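Local coordinates for tail spike protein (Acinetobacter phage vB_AbaP_AS12, PDB 6EU4) that forms a trimeric phage tailspike that probably recognises and degrades the capsular polysaccharide of its Acinetobacter baumannii host, at residues 299-304 / 312-317; 336-341 / 345-350; 373-376 / 380-383. All coordinates share one frame; numbering follows the deposited sequence. Where two conformers were deposited one is given.

Contact 1: 299-304 / 312-317; sequences CGADFV and KALFKI
In the right-handed parallel beta-helix that makes up the body of this tailspike, the end of the Leu314 side chain, at a corner of the coil, reaches Ala301 and Val304 of the preceding strand in the interior. One methyl does all the touching. CD1 of Leu314 lies 3.6 Å from CB of Ala301, and the same carbon is 3.9 Å from CG2 of Val304; it rests against both, with the two residues meeting it from one side. Val304 presents more than a single methyl: its CB and CG1 also come close to Leu314 CD1, and the two side chains cross at about a right angle. Leu314 reaches this place because its CG is anti to the backbone N (chi1 175°), which carries the branch across toward 299-304.

The corner at Phe303 puts Ala301 and Val304 on different faces of the helix, yet both direct their CB atoms toward 312-317. Such interior stacking of apolar residues between faces and from coil to coil is the hallmark of parallel beta-helices. Neighbouring coils complete the surroundings: Leu314 also packs on Phe337 and Asn329, and Val304 on Leu332. Backbone hydrogen bonds tie Ala301 to Glu330 in the next coil. Next to Leu314 in sequence, the Phe315 ring carries Leu314 CG over one face, 3.6 Å above its plane, offset toward the rim.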
loop_
_atom_site.group_PDB
_atom_site.type_symbol
_atom_site.label_atom_id
_atom_site.label_comp_id
_atom_site.label_asym_id
_atom_site.label_seq_id
_atom_site.Cartn_x
_atom_site.Cartn_y
_atom_site.Cartn_z
ATOM N N CYS A 299 10.673 3.338 -4.008
ATOM C CA CYS A 299 11.801 4.250 -3.925
ATOM C C CYS A 299 13.031 3.494 -3.451
ATOM O O CYS A 299 12.937 2.403 -2.896
ATOM C CB CYS A 299 11.518 5.393 -2.969
ATOM S SG CYS A 299 10.132 6.469 -3.503
ATOM N N GLY A 300 14.198 4.094 -3.688
ATOM C CA GLY A 300 15.455 3.483 -3.325
ATOM C C GLY A 300 16.387 4.476 -2.663
ATOM O O GLY A 300 16.173 5.694 -2.694
ATOM N N ALA A 301 17.454 3.932 -2.089
ATOM C CA ALA A 301 18.459 4.760 -1.444
ATOM C C ALA A 301 19.772 4.003 -1.466
ATOM O O ALA A 301 19.854 2.890 -0.933
ATOM C CB ALA A 301 18.042 5.095 -0.021
ATOM N N ASP A 302 20.772 4.556 -2.132
ATOM C CA ASP A 302 22.037 3.857 -2.326
ATOM C C ASP A 302 23.174 4.696 -1.765
ATOM O O ASP A 302 23.206 5.925 -1.933
ATOM C CB ASP A 302 22.335 3.576 -3.817
ATOM C CG ASP A 302 21.480 2.463 -4.427
ATOM O OD1 ASP A 302 20.270 2.427 -4.160
ATOM O OD2 ASP A 302 22.038 1.648 -5.224
ATOM N N PHE A 303 24.124 4.018 -1.125
ATOM C CA PHE A 303 25.396 4.630 -0.736
ATOM C C PHE A 303 25.192 5.765 0.263
ATOM O O PHE A 303 25.831 6.821 0.172
ATOM C CB PHE A 303 26.178 5.125 -1.953
ATOM C CG PHE A 303 26.296 4.107 -3.045
ATOM C CD1 PHE A 303 26.935 2.904 -2.815
ATOM C CD2 PHE A 303 25.754 4.352 -4.293
ATOM C CE1 PHE A 303 27.037 1.950 -3.824
ATOM C CE2 PHE A 303 25.846 3.394 -5.299
ATOM C CZ PHE A 303 26.483 2.196 -5.051
ATOM N N VAL A 304 24.342 5.536 1.254
ATOM C CA VAL A 304 24.127 6.490 2.332
ATOM C C VAL A 304 25.085 6.152 3.471
ATOM O O VAL A 304 25.137 5.004 3.937
ATOM C CB VAL A 304 22.658 6.458 2.792
ATOM C CG1 VAL A 304 22.465 7.249 4.063
ATOM C CG2 VAL A 304 21.784 7.017 1.671
ATOM N N LYS A 312 23.880 9.516 10.246
ATOM C CA LYS A 312 23.106 9.349 11.470
ATOM C C LYS A 312 21.966 8.371 11.250
ATOM O O LYS A 312 21.745 7.468 12.070
ATOM C CB LYS A 312 22.595 10.696 11.968
ATOM C CG LYS A 312 23.723 11.527 12.595
ATOM C CD LYS A 312 23.184 12.844 13.203
ATOM C CE LYS A 312 24.287 13.814 13.623
ATOM N NZ LYS A 312 25.473 13.160 14.258
ATOM N N ALA A 313 21.237 8.529 10.144
ATOM C CA ALA A 313 20.131 7.635 9.826
ATOM C C ALA A 313 19.874 7.639 8.331
ATOM O O ALA A 313 20.054 8.658 7.662
ATOM C CB ALA A 313 18.843 8.039 10.548
ATOM N N LEU A 314 19.380 6.517 7.817
ATOM C CA LEU A 314 18.860 6.534 6.453
ATOM C C LEU A 314 17.628 7.422 6.376
ATOM O O LEU A 314 17.538 8.312 5.517
ATOM C CB LEU A 314 18.526 5.114 5.980
ATOM C CG LEU A 314 17.858 4.991 4.608
ATOM C CD1 LEU A 314 18.649 5.698 3.522
ATOM C CD2 LEU A 314 17.684 3.518 4.244
ATOM N N PHE A 315 16.666 7.173 7.268
ATOM C CA PHE A 315 15.439 7.953 7.409
ATOM C C PHE A 315 15.372 8.583 8.788
ATOM O O PHE A 315 15.395 7.876 9.809
ATOM C CB PHE A 315 14.195 7.071 7.242
ATOM C CG PHE A 315 14.199 6.192 6.016
ATOM C CD1 PHE A 315 13.918 6.724 4.764
ATOM C CD2 PHE A 315 14.387 4.815 6.123
ATOM C CE1 PHE A 315 13.894 5.909 3.643
ATOM C CE2 PHE A 315 14.379 3.998 5.007
ATOM C CZ PHE A 315 14.123 4.541 3.765
ATOM N N LYS A 316 15.229 9.893 8.821
ATOM C CA LYS A 316 14.899 10.631 10.030
ATOM C C LYS A 316 13.482 11.157 9.827
ATOM O O LYS A 316 13.242 11.964 8.920
ATOM C CB LYS A 316 15.880 11.766 10.282
ATOM C CG LYS A 316 15.482 12.608 11.486
ATOM C CD LYS A 316 16.472 13.748 11.745
ATOM C CE LYS A 316 16.088 14.543 12.947
ATOM N NZ LYS A 316 17.094 15.640 13.196
ATOM N N ILE A 317 12.543 10.676 10.645
ATOM C CA ILE A 317 11.115 10.949 10.447
ATOM C C ILE A 317 10.540 11.454 11.759
ATOM O O ILE A 317 10.405 10.693 12.729
ATOM C CB ILE A 317 10.365 9.712 9.933
ATOM C CG1 ILE A 317 11.063 9.204 8.661
ATOM C CG2 ILE A 317 8.912 10.067 9.649
ATOM C CD1 ILE A 317 10.361 8.065 7.941
#

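Contact 2: 336-341 / 345-350; sequences NFLYAE and VNISNF
Phe337 and Phe350 meet in a T-shaped pair inside the parallel beta-helix, where two faces of one coil confront each other across the core. The edge of the Phe337 ring is directed at the face of Phe350, with the planes at 87° and the centroids 5.2 Å apart. CZ of Phe337 leads, standing 3.4 Å above the Phe350 plane and offset toward the rim. Beside this pair, Ile347 CD1 lies at the Phe337 edge, near the ring plane, 4.3 Å from CE2.

One residue on, CD2 of Leu338 serves two partners at equal range: it is 4.2 Å from Val345 CG1, which it approaches tip to tip, and also 4.2 Å from Ile347 CD1, whose side chain slides past in the opposite direction. In the next shell, Phe315 meets the Phe337 ring edge-to-face and Phe373 meets it more obliquely, the planes about 55° apart, while Phe350 lies nearly parallel to Phe388. Asn349, beside Phe350, is held from across the trimer through hydrogen bonds to Asn321 and Thr323 of a second subunit. At the far end of 336-341, Tyr339 OH donates to Glu341 OE1 at 2.7 Å, arriving from above the carboxylate plane, 48° out of it.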
loop_
_atom_site.group_PDB
_atom_site.type_symbol
_atom_site.label_atom_id
_atom_site.label_comp_id
_atom_site.label_asym_id
_atom_site.label_seq_id
_atom_site.Cartn_x
_atom_site.Cartn_y
_atom_site.Cartn_z
ATOM N N ASN A 336 21.352 4.621 12.702
ATOM C CA ASN A 336 19.992 4.103 12.656
ATOM C C ASN A 336 19.587 3.858 11.213
ATOM O O ASN A 336 19.996 4.592 10.309
ATOM C CB ASN A 336 18.939 5.074 13.235
ATOM C CG ASN A 336 19.241 5.582 14.651
ATOM O OD1 ASN A 336 19.048 6.769 14.914
ATOM N ND2 ASN A 336 19.646 4.708 15.565
ATOM N N PHE A 337 18.740 2.850 11.014
ATOM C CA PHE A 337 18.033 2.711 9.749
ATOM C C PHE A 337 16.887 3.712 9.706
ATOM O O PHE A 337 16.809 4.534 8.792
ATOM C CB PHE A 337 17.542 1.271 9.587
ATOM C CG PHE A 337 16.697 1.012 8.363
ATOM C CD1 PHE A 337 17.280 0.599 7.172
ATOM C CD2 PHE A 337 15.316 1.096 8.440
ATOM C CE1 PHE A 337 16.503 0.323 6.066
ATOM C CE2 PHE A 337 14.522 0.841 7.349
ATOM C CZ PHE A 337 15.112 0.434 6.152
ATOM N N LEU A 338 16.039 3.692 10.731
ATOM C CA LEU A 338 14.935 4.620 10.886
ATOM C C LEU A 338 15.035 5.223 12.273
ATOM O O LEU A 338 15.077 4.493 13.273
ATOM C CB LEU A 338 13.591 3.929 10.720
ATOM C CG LEU A 338 12.366 4.775 11.127
ATOM C CD1 LEU A 338 12.232 6.013 10.259
ATOM C CD2 LEU A 338 11.111 3.897 11.043
ATOM N N TYR A 339 15.107 6.542 12.324
ATOM C CA TYR A 339 14.836 7.300 13.535
ATOM C C TYR A 339 13.419 7.857 13.419
ATOM O O TYR A 339 13.140 8.648 12.518
ATOM C CB TYR A 339 15.846 8.433 13.714
ATOM C CG TYR A 339 15.542 9.275 14.921
ATOM C CD1 TYR A 339 16.011 8.909 16.167
ATOM C CD2 TYR A 339 14.764 10.427 14.819
ATOM C CE1 TYR A 339 15.726 9.676 17.303
ATOM C CE2 TYR A 339 14.480 11.199 15.939
ATOM C CZ TYR A 339 14.952 10.807 17.176
ATOM O OH TYR A 339 14.667 11.553 18.304
ATOM N N ALA A 340 12.535 7.449 14.329
ATOM C CA ALA A 340 11.133 7.864 14.319
ATOM C C ALA A 340 10.819 8.496 15.664
ATOM O O ALA A 340 10.961 7.846 16.708
ATOM C CB ALA A 340 10.190 6.689 14.064
ATOM N N GLU A 341 10.376 9.753 15.628
ATOM C CA GLU A 341 10.041 10.523 16.817
ATOM C C GLU A 341 8.665 11.134 16.580
ATOM O O GLU A 341 8.487 11.914 15.642
ATOM C CB GLU A 341 11.092 11.612 17.085
ATOM C CG GLU A 341 10.760 12.497 18.269
ATOM C CD GLU A 341 11.777 13.593 18.515
ATOM O OE1 GLU A 341 12.887 13.560 17.931
ATOM O OE2 GLU A 341 11.436 14.509 19.295
ATOM N N VAL A 345 4.996 5.120 10.964
ATOM C CA VAL A 345 5.675 4.663 9.753
ATOM C C VAL A 345 5.307 3.203 9.526
ATOM O O VAL A 345 5.572 2.345 10.377
ATOM C CB VAL A 345 7.200 4.849 9.850
ATOM C CG1 VAL A 345 7.862 4.587 8.511
ATOM C CG2 VAL A 345 7.555 6.258 10.349
ATOM N N ASN A 346 4.685 2.923 8.391
ATOM C CA ASN A 346 4.379 1.562 7.975
ATOM C C ASN A 346 5.329 1.225 6.848
ATOM O O ASN A 346 5.280 1.863 5.792
ATOM C CB ASN A 346 2.938 1.428 7.510
ATOM C CG ASN A 346 2.565 -0.014 7.220
ATOM O OD1 ASN A 346 3.417 -0.915 7.216
ATOM N ND2 ASN A 346 1.279 -0.256 7.053
ATOM N N ILE A 347 6.200 0.253 7.075
ATOM C CA ILE A 347 7.203 -0.157 6.091
ATOM C C ILE A 347 6.761 -1.523 5.576
ATOM O O ILE A 347 6.881 -2.529 6.291
ATOM C CB ILE A 347 8.608 -0.208 6.703
ATOM C CG1 ILE A 347 8.962 1.153 7.352
ATOM C CG2 ILE A 347 9.610 -0.577 5.661
ATOM C CD1 ILE A 347 10.316 1.207 7.973
ATOM N N SER A 348 6.249 -1.578 4.347
ATOM C CA SER A 348 5.627 -2.788 3.814
ATOM C C SER A 348 6.485 -3.356 2.692
ATOM O O SER A 348 6.764 -2.673 1.697
ATOM C CB SER A 348 4.199 -2.519 3.316
ATOM O OG SER A 348 4.183 -1.826 2.080
ATOM N N ASN A 349 6.901 -4.613 2.856
ATOM C CA ASN A 349 7.655 -5.337 1.827
ATOM C C ASN A 349 8.920 -4.586 1.411
ATOM O O ASN A 349 9.254 -4.501 0.233
ATOM C CB ASN A 349 6.741 -5.604 0.630
ATOM C CG ASN A 349 7.188 -6.762 -0.222
ATOM O OD1 ASN A 349 8.209 -7.384 0.029
ATOM N ND2 ASN A 349 6.387 -7.072 -1.252
ATOM N N PHE A 350 9.647 -4.073 2.397
ATOM C CA PHE A 350 10.959 -3.476 2.160
ATOM C C PHE A 350 11.946 -4.535 1.682
ATOM O O PHE A 350 11.789 -5.737 1.918
ATOM C CB PHE A 350 11.488 -2.804 3.436
ATOM C CG PHE A 350 12.484 -1.711 3.177
ATOM C CD1 PHE A 350 12.050 -0.433 2.882
ATOM C CD2 PHE A 350 13.856 -1.960 3.219
ATOM C CE1 PHE A 350 12.937 0.590 2.618
ATOM C CE2 PHE A 350 14.762 -0.933 2.963
ATOM C CZ PHE A 350 14.310 0.336 2.657
#

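Contact 3: 373-376 / 380-383; sequences FCVV and KVKL
Leu383 directs its CB toward Phe373, and from there CG stands anti to the carbonyl carbon (chi1 -49°), bringing both methyls up to the far end of the aromatic ring. CD2 touches CE1 and CZ of Phe373, each at 3.7 Å. CD1 lies 3.8 Å from Phe373 CE2 and equally near CZ; both methyls stay on one side of the ring plane, side by side across its CZ end, in an oblique approach. The two side chains come from opposite directions, as expected for residues on facing strands of one coil of the parallel beta-helix, where 373-376 and 380-383 enclose the apolar interior between them.

A second pair lies farther along: Val375 CG1 is 3.8 Å from Val381 CG2, and Val375 CG2 stands 4.0 Å from that same methyl. Val381 CG1, on the other branch, turns to the ring instead and comes within 4.3 Å of Phe373 CD1. Phe415 of the following coil packs on both valines, and Phe388 on Leu383. The alternate residues look outward: Lys380 NZ forms a salt bridge with Glu344 OE1 and hydrogen bonds to Glu420 O and Thr422 OG1 of a third subunit.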
loop_
_atom_site.group_PDB
_atom_site.type_symbol
_atom_site.label_atom_id
_atom_site.label_comp_id
_atom_site.label_asym_id
_atom_site.label_seq_id
_atom_site.Cartn_x
_atom_site.Cartn_y
_atom_site.Cartn_z
ATOM N N PHE A 373 15.999 0.431 14.391
ATOM C CA PHE A 373 14.743 1.167 14.515
ATOM C C PHE A 373 14.756 1.834 15.872
ATOM O O PHE A 373 14.642 1.156 16.898
ATOM C CB PHE A 373 13.538 0.237 14.344
ATOM C CG PHE A 373 13.483 -0.385 12.991
ATOM C CD1 PHE A 373 12.890 0.290 11.924
ATOM C CD2 PHE A 373 14.071 -1.617 12.752
ATOM C CE1 PHE A 373 12.883 -0.260 10.659
ATOM C CE2 PHE A 373 14.052 -2.172 11.472
ATOM C CZ PHE A 373 13.461 -1.487 10.431
ATOM N N CYS A 374 14.962 3.147 15.881
ATOM C CA CYS A 374 14.941 3.945 17.102
ATOM C C CYS A 374 13.560 4.601 17.145
ATOM O O CYS A 374 13.289 5.545 16.401
ATOM C CB CYS A 374 16.074 4.961 17.092
ATOM S SG CYS A 374 16.177 5.945 18.592
ATOM N N VAL A 375 12.682 4.084 18.001
ATOM C CA VAL A 375 11.240 4.327 17.932
ATOM C C VAL A 375 10.849 5.030 19.222
ATOM O O VAL A 375 10.656 4.376 20.258
ATOM C CB VAL A 375 10.461 3.020 17.744
ATOM C CG1 VAL A 375 8.982 3.286 17.524
ATOM C CG2 VAL A 375 11.011 2.226 16.570
ATOM N N VAL A 376 10.717 6.365 19.179
ATOM C CA VAL A 376 10.626 7.168 20.386
ATOM C C VAL A 376 9.458 8.160 20.325
ATOM O O VAL A 376 8.957 8.512 19.256
ATOM C CB VAL A 376 11.957 7.912 20.656
ATOM C CG1 VAL A 376 13.122 6.937 20.629
ATOM C CG2 VAL A 376 12.177 9.075 19.639
ATOM N N LYS A 380 4.745 5.019 16.128
ATOM C CA LYS A 380 4.196 3.714 15.777
ATOM C C LYS A 380 4.942 3.277 14.537
ATOM O O LYS A 380 4.839 3.938 13.502
ATOM C CB LYS A 380 2.695 3.742 15.454
ATOM C CG LYS A 380 1.886 4.839 16.017
ATOM C CD LYS A 380 0.515 4.821 15.332
ATOM C CE LYS A 380 -0.330 5.980 15.696
ATOM N NZ LYS A 380 -1.650 5.942 15.000
ATOM N N VAL A 381 5.691 2.182 14.629
ATOM C CA VAL A 381 6.465 1.687 13.500
ATOM C C VAL A 381 6.094 0.229 13.302
ATOM O O VAL A 381 6.145 -0.557 14.257
ATOM C CB VAL A 381 7.982 1.841 13.735
ATOM C CG1 VAL A 381 8.788 1.103 12.699
ATOM C CG2 VAL A 381 8.372 3.318 13.736
ATOM N N LYS A 382 5.723 -0.132 12.073
ATOM C CA LYS A 382 5.350 -1.509 11.765
ATOM C C LYS A 382 6.135 -2.007 10.568
ATOM O O LYS A 382 6.199 -1.326 9.538
ATOM C CB LYS A 382 3.858 -1.638 11.463
ATOM C CG LYS A 382 3.471 -3.057 11.097
ATOM C CD LYS A 382 1.972 -3.157 10.972
ATOM C CE LYS A 382 1.510 -4.600 10.732
ATOM N NZ LYS A 382 0.056 -4.658 10.350
ATOM N N LEU A 383 6.697 -3.210 10.699
ATOM C CA LEU A 383 7.334 -3.907 9.588
ATOM C C LEU A 383 6.350 -4.956 9.095
ATOM O O LEU A 383 6.120 -5.969 9.765
ATOM C CB LEU A 383 8.655 -4.542 10.011
ATOM C CG LEU A 383 9.614 -3.620 10.790
ATOM C CD1 LEU A 383 10.920 -4.313 11.045
ATOM C CD2 LEU A 383 9.851 -2.317 10.069
#

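The three contacts follow one another along the chain and climb the same beta-helix. Contact 1 joins contact 2 through probable backbone hydrogen bonds: Ile317 N to Tyr339 O at 2.8 Å and Phe315 O to Tyr339 N at 2.9 Å. Contacts 2 and 3 are linked on two faces, by Ala340 O to Val376 N (2.9 Å) and by Val345 N to Lys380 O (2.8 Å). Inside, Phe337 CD2 packs on Phe373 CE1 at 3.6 Å, which extends the aromatic row from Phe315. Centres of contacts 2 and 3 are 6 Å apart, those of contacts 1 and 2 about 10 Å; contacts 1 and 3 do not touch, their nearest atoms being about 7 Å apart.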